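Side-chain contacts in cofilin (Streptomyces griseoflavus, PDB 5IVU), which probably binds actin, as a bacterial member of the ADF/cofilin family of cytoskeletal proteins: residues T38-E43 with D107-A112; D52-D57 with R64-D69; T85-A90 with S126-E131. All blocks are in the same frame, centred on the assembly; numbering follows the deposited sequence.

Contact 1: residues T38-E43 with D107-A112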
# COMPACT_ATOMS: atom_id res chain seq x y z
N THR A 38 -0.60 18.56 -0.95
CA THR A 38 0.82 18.96 -0.94
C THR A 38 1.89 17.93 -0.52
O THR A 38 3.05 18.06 -0.95
CB THR A 38 1.03 20.19 -0.03
OG1 THR A 38 0.58 19.89 1.30
CG2 THR A 38 0.25 21.39 -0.57
N GLU A 39 1.54 16.94 0.32
CA GLU A 39 2.51 15.91 0.75
C GLU A 39 1.92 14.50 0.84
O GLU A 39 0.75 14.31 1.19
CB GLU A 39 3.18 16.30 2.08
CG GLU A 39 2.43 15.91 3.37
CD GLU A 39 3.15 16.35 4.64
OE1 GLU A 39 3.69 17.48 4.69
OE2 GLU A 39 3.15 15.57 5.61
N ILE A 40 2.76 13.51 0.52
CA ILE A 40 2.45 12.10 0.75
C ILE A 40 2.91 11.75 2.17
O ILE A 40 4.05 12.05 2.55
CB ILE A 40 3.14 11.18 -0.27
CG1 ILE A 40 2.74 11.55 -1.71
CG2 ILE A 40 2.80 9.72 0.01
CD1 ILE A 40 3.67 11.01 -2.78
N ALA A 41 2.04 11.11 2.94
CA ALA A 41 2.27 10.85 4.35
C ALA A 41 1.76 9.47 4.72
O ALA A 41 0.99 8.86 3.96
CB ALA A 41 1.57 11.90 5.21
N VAL A 42 2.19 8.99 5.89
CA VAL A 42 1.73 7.73 6.46
C VAL A 42 0.40 8.00 7.13
O VAL A 42 0.35 8.76 8.07
CB VAL A 42 2.71 7.17 7.52
CG1 VAL A 42 2.16 5.91 8.19
CG2 VAL A 42 4.07 6.88 6.89
N GLU A 43 -0.67 7.39 6.63
CA GLU A 43 -1.97 7.43 7.31
C GLU A 43 -1.93 6.51 8.52
O GLU A 43 -2.40 6.88 9.60
CB GLU A 43 -3.12 7.02 6.39
CG GLU A 43 -4.50 7.33 7.00
CD GLU A 43 -5.67 6.76 6.21
OE1 GLU A 43 -5.49 5.80 5.44
OE2 GLU A 43 -6.79 7.27 6.36
N ASP A 107 4.34 7.46 -8.45
CA ASP A 107 5.74 7.13 -8.74
C ASP A 107 6.74 7.79 -7.81
O ASP A 107 7.82 7.25 -7.60
CB ASP A 107 6.10 7.47 -10.19
CG ASP A 107 5.41 6.55 -11.18
OD1 ASP A 107 5.71 5.35 -11.19
OD2 ASP A 107 4.55 7.04 -11.95
N ILE A 108 6.38 8.96 -7.26
CA ILE A 108 7.21 9.62 -6.25
C ILE A 108 7.41 8.68 -5.06
O ILE A 108 8.54 8.36 -4.71
CB ILE A 108 6.58 10.94 -5.75
CG1 ILE A 108 6.48 11.97 -6.88
CG2 ILE A 108 7.40 11.52 -4.60
CD1 ILE A 108 5.61 13.18 -6.55
N LEU A 109 6.30 8.22 -4.49
CA LEU A 109 6.32 7.25 -3.38
C LEU A 109 6.92 5.91 -3.79
O LEU A 109 7.76 5.37 -3.08
CB LEU A 109 4.90 7.05 -2.81
CG LEU A 109 4.64 5.93 -1.78
CD1 LEU A 109 5.57 6.01 -0.57
CD2 LEU A 109 3.19 5.96 -1.33
N ARG A 110 6.51 5.39 -4.95
CA ARG A 110 6.93 4.05 -5.39
C ARG A 110 8.44 3.95 -5.62
O ARG A 110 9.06 2.95 -5.24
CB ARG A 110 6.16 3.65 -6.66
CG ARG A 110 6.55 2.33 -7.30
CD ARG A 110 6.31 1.11 -6.42
NE ARG A 110 7.00 -0.06 -6.97
CZ ARG A 110 8.29 -0.36 -6.79
NH1 ARG A 110 9.09 0.39 -6.02
NH2 ARG A 110 8.79 -1.44 -7.38
N ARG A 111 9.02 4.99 -6.22
CA ARG A 111 10.47 5.06 -6.47
C ARG A 111 11.30 5.09 -5.16
O ARG A 111 12.40 4.53 -5.10
CB ARG A 111 10.81 6.29 -7.33
CG ARG A 111 12.12 6.18 -8.09
CD ARG A 111 12.42 7.47 -8.85
NE ARG A 111 12.85 8.54 -7.95
CZ ARG A 111 14.11 8.92 -7.71
NH1 ARG A 111 15.15 8.36 -8.32
NH2 ARG A 111 14.33 9.91 -6.84
N ALA A 112 10.75 5.72 -4.12
CA ALA A 112 11.42 5.83 -2.82
C ALA A 112 11.47 4.54 -2.01
O ALA A 112 12.31 4.40 -1.13
CB ALA A 112 10.77 6.93 -2.00

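Contact 2: residues D52-D57 with R64-D69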
# COMPACT_ATOMS: atom_id res chain seq x y z
N ASP A 52 -7.69 -9.38 6.82
CA ASP A 52 -8.97 -8.66 6.84
C ASP A 52 -8.90 -7.28 7.50
O ASP A 52 -9.67 -6.39 7.13
CB ASP A 52 -10.06 -9.49 7.49
CG ASP A 52 -10.45 -10.69 6.66
OD1 ASP A 52 -10.57 -10.55 5.42
OD2 ASP A 52 -10.67 -11.76 7.24
N ASN A 53 -7.99 -7.10 8.46
CA ASN A 53 -7.72 -5.77 9.03
C ASN A 53 -7.12 -4.81 8.00
O ASN A 53 -7.41 -3.61 8.03
CB ASN A 53 -6.77 -5.84 10.23
CG ASN A 53 -7.47 -6.27 11.50
OD1 ASN A 53 -8.08 -7.34 11.57
ND2 ASN A 53 -7.40 -5.42 12.52
N PHE A 54 -6.28 -5.35 7.11
CA PHE A 54 -5.74 -4.58 5.98
C PHE A 54 -6.86 -4.12 5.06
O PHE A 54 -6.96 -2.92 4.76
CB PHE A 54 -4.71 -5.41 5.21
CG PHE A 54 -4.24 -4.77 3.93
CD1 PHE A 54 -3.72 -3.48 3.93
CD2 PHE A 54 -4.29 -5.47 2.73
CE1 PHE A 54 -3.28 -2.88 2.75
CE2 PHE A 54 -3.84 -4.89 1.55
CZ PHE A 54 -3.34 -3.59 1.56
N LEU A 55 -7.70 -5.07 4.64
CA LEU A 55 -8.84 -4.78 3.77
C LEU A 55 -9.79 -3.74 4.37
O LEU A 55 -10.31 -2.89 3.64
CB LEU A 55 -9.61 -6.05 3.43
CG LEU A 55 -8.90 -7.03 2.49
CD1 LEU A 55 -9.75 -8.27 2.28
CD2 LEU A 55 -8.56 -6.38 1.16
N ALA A 56 -9.95 -3.77 5.69
CA ALA A 56 -10.78 -2.79 6.41
C ALA A 56 -10.23 -1.37 6.35
O ALA A 56 -10.99 -0.42 6.34
CB ALA A 56 -10.99 -3.22 7.86
N ASP A 57 -8.90 -1.23 6.34
CA ASP A 57 -8.26 0.10 6.23
C ASP A 57 -8.17 0.67 4.82
O ASP A 57 -7.74 1.82 4.65
CB ASP A 57 -6.87 0.07 6.87
CG ASP A 57 -6.94 -0.04 8.37
OD1 ASP A 57 -7.43 0.93 8.96
OD2 ASP A 57 -6.54 -1.07 8.95
N ARG A 64 -5.85 5.08 -1.87
CA ARG A 64 -4.70 4.98 -0.97
C ARG A 64 -3.58 4.30 -1.72
O ARG A 64 -3.80 3.69 -2.78
CB ARG A 64 -5.03 4.16 0.31
CG ARG A 64 -6.03 4.80 1.26
CD ARG A 64 -5.47 6.02 1.98
NE ARG A 64 -6.38 7.18 1.93
CZ ARG A 64 -7.36 7.45 2.78
NH1 ARG A 64 -7.64 6.67 3.82
NH2 ARG A 64 -8.10 8.54 2.60
N TRP A 65 -2.37 4.41 -1.18
CA TRP A 65 -1.30 3.45 -1.45
C TRP A 65 -1.06 2.64 -0.19
O TRP A 65 -1.38 3.08 0.91
CB TRP A 65 0.00 4.12 -1.87
CG TRP A 65 -0.12 5.11 -2.98
CD1 TRP A 65 -0.24 4.85 -4.30
CD2 TRP A 65 -0.10 6.53 -2.84
NE1 TRP A 65 -0.32 6.02 -5.01
CE2 TRP A 65 -0.23 7.07 -4.13
CE3 TRP A 65 0.01 7.40 -1.75
CZ2 TRP A 65 -0.25 8.45 -4.37
CZ3 TRP A 65 -0.01 8.77 -1.99
CH2 TRP A 65 -0.14 9.28 -3.29
N ALA A 66 -0.49 1.46 -0.35
CA ALA A 66 -0.11 0.66 0.81
C ALA A 66 1.07 -0.21 0.48
O ALA A 66 1.34 -0.48 -0.69
CB ALA A 66 -1.26 -0.20 1.27
N VAL A 67 1.77 -0.63 1.53
CA VAL A 67 2.75 -1.71 1.43
C VAL A 67 2.31 -2.81 2.39
O VAL A 67 1.90 -2.52 3.52
CB VAL A 67 4.17 -1.23 1.74
CG1 VAL A 67 5.13 -2.40 1.85
CG2 VAL A 67 4.63 -0.29 0.63
N TYR A 68 2.37 -4.06 1.92
CA TYR A 68 1.98 -5.22 2.71
C TYR A 68 3.09 -6.25 2.65
O TYR A 68 3.58 -6.57 1.57
CB TYR A 68 0.66 -5.83 2.19
CG TYR A 68 0.03 -6.76 3.20
CD1 TYR A 68 0.41 -8.11 3.27
CD2 TYR A 68 -0.90 -6.29 4.12
CE1 TYR A 68 -0.14 -8.96 4.21
CE2 TYR A 68 -1.46 -7.14 5.07
CZ TYR A 68 -1.07 -8.47 5.12
OH TYR A 68 -1.61 -9.33 6.05
N ASP A 69 3.48 -6.77 3.81
CA ASP A 69 4.51 -7.80 3.90
C ASP A 69 3.81 -9.14 3.74
O ASP A 69 3.42 -9.77 4.72
CB ASP A 69 5.29 -7.69 5.21
CG ASP A 69 6.49 -8.63 5.26
OD1 ASP A 69 7.01 -9.03 4.19
OD2 ASP A 69 6.89 -9.00 6.39

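Contact 3: residues T85-A90 with S126-E131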
# COMPACT_ATOMS: atom_id res chain seq x y z
N THR A 85 4.77 -6.02 -1.02
CA THR A 85 3.76 -5.78 -2.03
C THR A 85 3.26 -4.34 -1.98
O THR A 85 2.74 -3.91 -0.96
CB THR A 85 2.56 -6.73 -1.80
OG1 THR A 85 3.02 -8.08 -1.72
CG2 THR A 85 1.54 -6.58 -2.92
N PHE A 86 3.45 -3.60 -3.07
CA PHE A 86 2.90 -2.25 -3.23
C PHE A 86 1.52 -2.34 -3.85
O PHE A 86 1.31 -3.09 -4.80
CB PHE A 86 3.81 -1.41 -4.11
CG PHE A 86 3.46 0.05 -4.12
CD1 PHE A 86 3.94 0.90 -3.14
CD2 PHE A 86 2.66 0.58 -5.12
CE1 PHE A 86 3.63 2.25 -3.15
CE2 PHE A 86 2.34 1.93 -5.14
CZ PHE A 86 2.83 2.77 -4.15
N VAL A 87 0.58 -1.59 -3.30
CA VAL A 87 -0.82 -1.64 -3.69
C VAL A 87 -1.24 -0.21 -4.03
O VAL A 87 -1.16 0.66 -3.17
CB VAL A 87 -1.71 -2.15 -2.53
CG1 VAL A 87 -3.20 -2.07 -2.88
CG2 VAL A 87 -1.33 -3.57 -2.15
N SER A 88 -1.67 0.02 -5.26
CA SER A 88 -2.36 1.25 -5.61
C SER A 88 -3.86 0.97 -5.49
O SER A 88 -4.40 0.16 -6.25
CB SER A 88 -2.01 1.70 -7.02
OG SER A 88 -0.63 1.95 -7.12
N TRP A 89 -4.51 1.60 -4.52
CA TRP A 89 -5.93 1.42 -4.29
C TRP A 89 -6.65 2.58 -4.96
O TRP A 89 -6.43 3.74 -4.62
CB TRP A 89 -6.22 1.35 -2.79
CG TRP A 89 -7.66 1.20 -2.42
CD1 TRP A 89 -8.38 2.04 -1.63
CD2 TRP A 89 -8.54 0.15 -2.81
NE1 TRP A 89 -9.67 1.59 -1.51
CE2 TRP A 89 -9.80 0.43 -2.22
CE3 TRP A 89 -8.40 -1.00 -3.60
CZ2 TRP A 89 -10.90 -0.40 -2.39
CZ3 TRP A 89 -9.50 -1.83 -3.77
CH2 TRP A 89 -10.73 -1.53 -3.16
N ALA A 90 -7.49 2.26 -5.94
CA ALA A 90 -8.17 3.26 -6.76
C ALA A 90 -9.58 2.75 -7.07
O ALA A 90 -9.86 2.36 -8.20
CB ALA A 90 -7.38 3.52 -8.03
N SER A 126 -12.36 -7.30 -4.82
CA SER A 126 -11.91 -8.62 -5.32
C SER A 126 -10.47 -8.61 -5.85
O SER A 126 -9.79 -9.63 -5.80
CB SER A 126 -12.83 -9.13 -6.43
OG SER A 126 -12.74 -8.31 -7.58
N GLU A 127 -10.03 -7.45 -6.35
CA GLU A 127 -8.67 -7.29 -6.87
C GLU A 127 -7.59 -7.18 -5.79
O GLU A 127 -6.42 -7.36 -6.09
CB GLU A 127 -8.63 -6.10 -7.84
CG GLU A 127 -9.46 -6.38 -9.08
CD GLU A 127 -9.57 -5.22 -10.05
OE1 GLU A 127 -9.14 -4.10 -9.72
OE2 GLU A 127 -10.14 -5.43 -11.14
N VAL A 128 -7.98 -6.91 -4.55
CA VAL A 128 -7.06 -6.91 -3.40
C VAL A 128 -7.38 -8.01 -2.37
O VAL A 128 -6.78 -8.04 -1.30
CB VAL A 128 -7.00 -5.53 -2.70
CG1 VAL A 128 -6.41 -4.49 -3.65
CG2 VAL A 128 -8.38 -5.07 -2.21
N ALA A 129 -8.29 -8.92 -2.71
CA ALA A 129 -8.59 -10.09 -1.87
C ALA A 129 -7.36 -10.97 -1.75
O ALA A 129 -6.59 -11.06 -2.70
CB ALA A 129 -9.73 -10.91 -2.47
N HIS A 130 -7.20 -11.60 -0.58
CA HIS A 130 -5.95 -12.27 -0.23
C HIS A 130 -5.53 -13.27 -1.29
O HIS A 130 -4.38 -13.24 -1.74
CB HIS A 130 -6.04 -12.93 1.15
CG HIS A 130 -4.70 -13.17 1.80
ND1 HIS A 130 -4.53 -14.06 2.84
CD2 HIS A 130 -3.48 -12.64 1.56
CE1 HIS A 130 -3.27 -14.06 3.22
NE2 HIS A 130 -2.60 -13.22 2.45
N GLU A 131 -6.46 -14.13 -1.71
CA GLU A 131 -6.17 -15.17 -2.70
C GLU A 131 -5.69 -14.60 -4.04
O GLU A 131 -4.78 -15.13 -4.67
CB GLU A 131 -7.42 -16.04 -2.93
CG GLU A 131 -7.13 -17.39 -3.61
CD GLU A 131 -8.26 -17.90 -4.52
OE1 GLU A 131 -9.30 -17.21 -4.69
OE2 GLU A 131 -8.10 -19.01 -5.08

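Contact 1: residues T38-E43 with D107-A112
This contact belongs to the ADF-homology fold, a mixed beta sheet with helices packed on both faces. It joins strand 39-46 to the C-terminal part of helix 96-112. I40 is the one residue of the strand segment that reaches across. It meets I108 and L109 on the helix, with the CA atoms of I40 and L109 7.5 Å apart.

The two branches of I40 meet different atoms. CG1 lies anti to the carbonyl carbon (chi1 -58°), and the chain runs on nearly extended. This carries the terminal methyl CD1 to the helix, where it lies 4.1 Å from L109 CB and 4.2 Å from I108 CB. It therefore rests against the bases of two successive helix residues. I108 CG2 is also 4.2 Å from I40 CD1. The other branch of I40, CG2, meets L109 CD2 at 4.0 Å. All of these are apolar van der Waals contacts, and no hydrogen bond crosses between the segments. I40 and L109 are buried. I108 is partly exposed.

W65 of strand 64-72 touches both I40 and L109. L33 of strand 28-33 and V7 lie against I40, and F31 of strand 28-33 lies against L109. Beyond L109, R110 forms a salt bridge with E119 of strand 118-122.

Contact 2: residues D52-D57 with R64-D69
Segment 52-57 is helical and segment 64-69 is a strand, joined by a short connection. The helix lies over one face of the sheet, and the nearest CA atoms are those of F54 and Y68, 8.4 Å apart. No hydrogen bond passes between the segments.

F54 carries the helix side of the contact. Its CG is anti to the backbone N (chi1 172°), which extends the ring from the helix toward the strand. A66 and Y68, two residues apart on the strand, both point toward the helix and receive it. The methyl of A66 sits in the plane of the F54 ring, at its edge, with A66 CB 3.7 Å from F54 CE1. An edge of Y68 lies over one face of the same ring: Y68 CD2 is 3.6 Å above the F54 ring plane, offset toward the rim. Y68 CE2 reaches farther back and lies 3.7 Å from F54 CB. The two rings are oblique, with centroids 5.0 Å apart and planes at 46°. F54 thus meets A66 at its edge and Y68 over one face. All three residues are buried.

Y51, at the start of the same helix, meets both F54 and Y68 edge-to-face, and Y28 and I30 of strand 28-33 also touch F54. A66 and Y68 are backbone-bonded to V87 and T85 of strand 81-89. On the other face of the sheet, W65 packs against helix 96-112 through S105 and K106.

Contact 3: residues T85-A90 with S126-E131
On strand 81-89, V87 is the first residue to meet segment 126-131. The CA atoms of V87 and V128 are 8.2 Å apart, the nearest pair between the two segments. V87 CG1, anti to the backbone N (chi1 174°), touches V128 CG1 at 4.1 Å. The two valines cross at about a right angle.

W89 is the second contact residue. Its CG is anti to the backbone N (chi1 179°), and the six-membered ring of the indole meets V128. V128 CG2 lies 3.8 Å from W89 CZ3, and V128 CG1 lies 4.0 Å from W89 CE3. V128 approaches the ring obliquely. Between the segments, V128 CG1 touches both V87 and W89, and CG2 touches the indole. V128 thus packs the residues before helix 130-136 against the sheet. L58 packs on both W89 and V128.

The chemistry across the contact is wholly apolar, and its three residues are buried. Polar groups beside it are bonded elsewhere: W89 NE1 to P59 O, and V128 O to Y51 OH. The indole is therefore held by a directional bond at its nitrogen and by methyl packing on its benzo ring, which together fix its orientation.

From the N terminus, strand 39-46 enters contact 1 first, but that loop closes only at the end of helix 96-112. Contact 2 is nested inside it, closing a short loop between helix 51-57 and strand 64-72. Contact 3 opens on strand 81-89, also before contact 1 closes, and ends just ahead of helix 130-136. Contacts 1 and 3 therefore cross, while 2 and 3 follow in series. All three reach one sheet. Strands 64-72 and 81-89 are neighbours in it and directly couple contacts 2 and 3. E43 and R64 form a salt bridge between contacts 1 and 2. F86 packs on L109 and R110, linking contacts 1 and 3.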